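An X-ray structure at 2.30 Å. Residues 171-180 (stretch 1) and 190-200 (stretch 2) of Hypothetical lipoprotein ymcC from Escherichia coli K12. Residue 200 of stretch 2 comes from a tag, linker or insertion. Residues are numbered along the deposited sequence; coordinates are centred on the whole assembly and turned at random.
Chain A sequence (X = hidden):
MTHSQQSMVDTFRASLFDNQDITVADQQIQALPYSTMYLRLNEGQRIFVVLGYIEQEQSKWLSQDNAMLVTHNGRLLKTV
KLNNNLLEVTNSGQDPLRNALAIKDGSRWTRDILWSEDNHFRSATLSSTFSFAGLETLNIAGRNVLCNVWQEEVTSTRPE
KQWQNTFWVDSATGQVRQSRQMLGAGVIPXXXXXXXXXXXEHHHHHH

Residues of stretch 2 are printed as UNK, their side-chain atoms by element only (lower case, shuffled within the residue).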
# COMPACT_ATOMS: atom_id res chain seq x y z
N SER A 171 -17.53 -15.02 16.62
CA SER A 171 -18.60 -15.91 16.16
C SER A 171 -19.77 -15.27 15.41
O SER A 171 -20.65 -15.98 14.93
CB SER A 171 -19.16 -16.68 17.36
OG SER A 171 -19.78 -15.80 18.29
N ALA A 172 -19.77 -13.94 15.30
CA ALA A 172 -20.82 -13.18 14.64
C ALA A 172 -20.37 -12.48 13.35
O ALA A 172 -21.14 -12.35 12.39
CB ALA A 172 -21.39 -12.15 15.60
N THR A 173 -19.12 -12.03 13.32
CA THR A 173 -18.62 -11.34 12.14
C THR A 173 -17.65 -12.19 11.33
O THR A 173 -17.58 -12.07 10.12
CB THR A 173 -17.88 -10.04 12.52
OG1 THR A 173 -16.72 -10.37 13.29
CG2 THR A 173 -18.79 -9.14 13.31
N GLY A 174 -16.91 -13.05 12.02
CA GLY A 174 -15.94 -13.88 11.35
C GLY A 174 -14.56 -13.27 11.45
O GLY A 174 -13.57 -13.87 11.04
N GLN A 175 -14.49 -12.06 12.00
CA GLN A 175 -13.21 -11.38 12.17
C GLN A 175 -12.35 -12.04 13.23
O GLN A 175 -12.82 -12.31 14.32
CB GLN A 175 -13.42 -9.91 12.57
CG GLN A 175 -12.11 -9.23 13.03
CD GLN A 175 -12.32 -7.86 13.64
OE1 GLN A 175 -13.19 -7.66 14.48
NE2 GLN A 175 -11.50 -6.90 13.23
N VAL A 176 -11.09 -12.30 12.90
CA VAL A 176 -10.15 -12.89 13.85
C VAL A 176 -9.74 -11.75 14.79
O VAL A 176 -9.36 -10.68 14.33
CB VAL A 176 -8.92 -13.46 13.10
CG1 VAL A 176 -7.80 -13.85 14.08
CG2 VAL A 176 -9.34 -14.68 12.28
N ARG A 177 -9.85 -11.97 16.10
CA ARG A 177 -9.51 -10.93 17.06
C ARG A 177 -8.18 -11.21 17.74
O ARG A 177 -7.61 -10.34 18.40
CB ARG A 177 -10.60 -10.79 18.13
CG ARG A 177 -11.93 -10.25 17.62
CD ARG A 177 -11.77 -8.92 16.89
NE ARG A 177 -11.27 -7.83 17.74
CZ ARG A 177 -11.96 -7.23 18.70
NH1 ARG A 177 -13.21 -7.60 18.96
NH2 ARG A 177 -11.40 -6.25 19.39
N GLN A 178 -7.70 -12.43 17.59
CA GLN A 178 -6.43 -12.82 18.18
C GLN A 178 -5.91 -14.02 17.42
O GLN A 178 -6.69 -14.86 16.97
CB GLN A 178 -6.59 -13.17 19.66
CG GLN A 178 -5.28 -13.59 20.31
CD GLN A 178 -5.37 -13.75 21.81
OE1 GLN A 178 -5.60 -14.85 22.32
NE2 GLN A 178 -5.19 -12.66 22.54
N SER A 179 -4.61 -14.12 17.25
CA SER A 179 -4.04 -15.25 16.53
C SER A 179 -2.65 -15.59 17.04
O SER A 179 -1.92 -14.71 17.49
CB SER A 179 -3.97 -14.92 15.04
OG SER A 179 -3.05 -13.87 14.81
N ARG A 180 -2.31 -16.87 16.99
CA ARG A 180 -0.98 -17.32 17.38
C ARG A 180 -0.50 -18.22 16.24
O ARG A 180 -1.16 -19.22 15.92
CB ARG A 180 -1.00 -18.14 18.67
CG ARG A 180 -1.67 -17.45 19.86
CD ARG A 180 -0.88 -17.66 21.14
NE ARG A 180 -0.41 -19.03 21.29
CZ ARG A 180 -1.19 -20.07 21.57
NH1 ARG A 180 -2.50 -19.91 21.76
NH2 ARG A 180 -0.66 -21.29 21.67
N UNK A 190 4.55 -15.81 16.39
CA UNK A 190 3.97 -14.49 16.24
C UNK A 190 2.61 -14.46 16.93
O UNK A 190 1.80 -15.38 16.77
c UNK A 190 3.15 -12.79 14.58
c UNK A 190 5.11 -14.24 14.02
c UNK A 190 3.77 -14.16 14.74
N UNK A 191 2.38 -13.42 17.72
CA UNK A 191 1.12 -13.25 18.44
C UNK A 191 0.52 -11.92 18.04
O UNK A 191 1.20 -10.90 18.06
o UNK A 191 1.08 -14.15 22.74
c UNK A 191 1.85 -14.58 20.52
o UNK A 191 3.16 -14.84 22.51
c UNK A 191 1.35 -13.27 19.95
c UNK A 191 2.05 -14.52 22.03
N UNK A 192 -0.76 -11.93 17.67
CA UNK A 192 -1.43 -10.70 17.27
C UNK A 192 -2.80 -10.56 17.91
O UNK A 192 -3.58 -11.51 17.93
c UNK A 192 -0.26 -10.75 15.02
c UNK A 192 -0.93 -12.25 12.64
se UNK A 192 -0.46 -10.44 13.12
c UNK A 192 -1.58 -10.65 15.75
N UNK A 193 -3.07 -9.37 18.45
CA UNK A 193 -4.35 -9.09 19.08
C UNK A 193 -4.92 -7.85 18.39
O UNK A 193 -4.31 -6.78 18.42
c UNK A 193 -4.20 -8.84 20.60
o UNK A 193 -3.68 -10.02 21.23
c UNK A 193 -5.55 -8.51 21.24
N UNK A 194 -6.07 -8.01 17.76
CA UNK A 194 -6.71 -6.91 17.05
C UNK A 194 -7.67 -6.19 17.95
O UNK A 194 -8.71 -6.73 18.32
c UNK A 194 -4.63 -9.80 13.52
c UNK A 194 -4.93 -8.51 13.13
c UNK A 194 -5.26 -10.35 14.63
c UNK A 194 -6.49 -8.30 14.97
c UNK A 194 -7.39 -7.47 15.80
c UNK A 194 -6.18 -9.60 15.35
c UNK A 194 -5.86 -7.76 13.86
N UNK A 195 -7.31 -4.96 18.30
CA UNK A 195 -8.06 -4.13 19.22
C UNK A 195 -9.38 -3.54 18.77
O UNK A 195 -10.35 -3.55 19.52
c UNK A 195 -4.90 -3.93 19.69
c UNK A 195 -5.93 -3.31 20.57
c UNK A 195 -7.18 -2.99 19.74
c UNK A 195 -6.27 -4.26 21.72
N UNK A 196 -9.42 -3.02 17.56
CA UNK A 196 -10.66 -2.42 17.10
C UNK A 196 -11.62 -3.47 16.58
O UNK A 196 -11.33 -4.17 15.61
c UNK A 196 -10.38 -1.37 16.04
c UNK A 196 -11.60 -0.72 15.50
c UNK A 196 -12.43 0.97 13.96
c UNK A 196 -11.22 0.46 14.65
n UNK A 196 -13.50 1.07 14.98
N UNK A 197 -12.78 -3.61 17.24
CA UNK A 197 -13.82 -4.57 16.89
C UNK A 197 -14.66 -4.12 15.71
O UNK A 197 -14.98 -2.94 15.59
c UNK A 197 -13.14 -2.87 18.47
c UNK A 197 -14.60 -3.24 18.65
c UNK A 197 -14.64 -4.65 18.17
N UNK A 198 -14.99 -5.05 14.82
CA UNK A 198 -15.80 -4.74 13.65
C UNK A 198 -17.28 -5.05 13.91
O UNK A 198 -17.62 -6.09 14.48
c UNK A 198 -15.29 -5.53 12.44
N UNK A 199 -18.18 -4.14 13.51
CA UNK A 199 -19.62 -4.30 13.69
C UNK A 199 -20.22 -5.23 12.65
O UNK A 199 -19.52 -5.74 11.78
c UNK A 199 -19.25 -2.34 12.48
c UNK A 199 -20.15 -2.88 13.55
c UNK A 199 -17.88 -2.82 12.93
N UNK A 200 -21.53 -5.44 12.75
CA UNK A 200 -22.23 -6.27 11.79
C UNK A 200 -22.82 -5.38 10.70
O UNK A 200 -22.63 -5.70 9.50
c UNK A 200 -22.86 -8.16 13.49
c UNK A 200 -24.00 -9.13 13.78
c UNK A 200 -22.39 -7.49 14.78
c UNK A 200 -23.33 -7.09 12.49
O HOH W 1 -15.91 -8.16 14.60
O HOH W 2 -11.06 -3.45 12.93
O HOH W 3 -0.06 -14.20 14.86

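Position 190 carries three carbons, one bearing the other two; this beta-branched fork is Val190. Its side chain comes no nearer to stretch 1 than 6.1 Å, from Val190 CB to Arg180 C, and its backbone makes the contact, with Val190 O 3.4 Å from Arg180 CA.

Position 191 has three carbons in a row, the third holding two oxygens: a carboxylate one methylene longer than aspartate, hence Glu191. Its CG lies 4.2 Å from Arg180 CD, so the methylenes meet while no salt bridge forms.

Position 192 is unbranched, two carbons, selenium and a terminal carbon, which identifies selenomethionine, Met192. Its CE reaches to 3.4 Å from Ser179 OG. The backbones pair in both directions: Ser179 N to Met192 O is 2.9 Å, Met192 N to Ser179 O 3.0 Å.

Position 193 has one carbon carrying an oxygen and a carbon, the pattern of Thr193. Gln178 NE2 gives a weak hydrogen bond to Thr193 OG1 (3.3 Å) on the sheet face that these two residues share with Glu191 and Arg180.

Position 194 shows one carbon followed by a six-carbon ring without oxygen: Phe194. Its CE1 lies 4.4 Å from Val176 CG1, and Ser179 OG sits near the ring edge. Phe194 N donates to Arg177 O at 2.9 Å.

Position 195 has four carbons forked at the second, giving Leu195. Its CA-to-CB bond points away from stretch 1.

Position 196 is four carbons in a row ending in nitrogen: Lys196. It too points away, but water 2 donates to Lys196 O (2.8 Å) and accepts a weak bond from Gln175 NE2 (3.5 Å).

Position 197 has three carbons closing onto the backbone nitrogen, so it is Pro197; its CB is 3.4 Å from Arg177 NH1.

Position 198 has a single carbon, Ala198. Its N donates to Gln175 OE1 (3.2 Å), and water 1 links Ala198 O (2.7 Å) with Thr173 OG1 (2.7 Å).

Position 199 repeats the three-carbon ring: Pro199, pointing away, poorly ordered.

Position 200 has four carbons forked at the second, Leu200, a tag residue, also poorly ordered. Its CD2 is 4.4 Å from Ala172 CB.

The contact combines two modes. Strands 176-180 and 190-194 run antiparallel at 172°, joined by backbone hydrogen bonds and CA-H...O contacts. At the end of the strand of stretch 2 and beyond it, side chains of stretch 1 reach its backbone: the Arg177 CA-to-CB bond points away, yet its guanidinium returns, NE and NH2 donating to O of Phe194, the last strand residue, at 2.8 and 2.9 Å, with Pro197 N over one face, and farther on Gln175 OE1 accepts from Ala198 N. Together the stretches bury 746 Å².

Stretch 2, residues 190-200: VEMTFLKPAPL
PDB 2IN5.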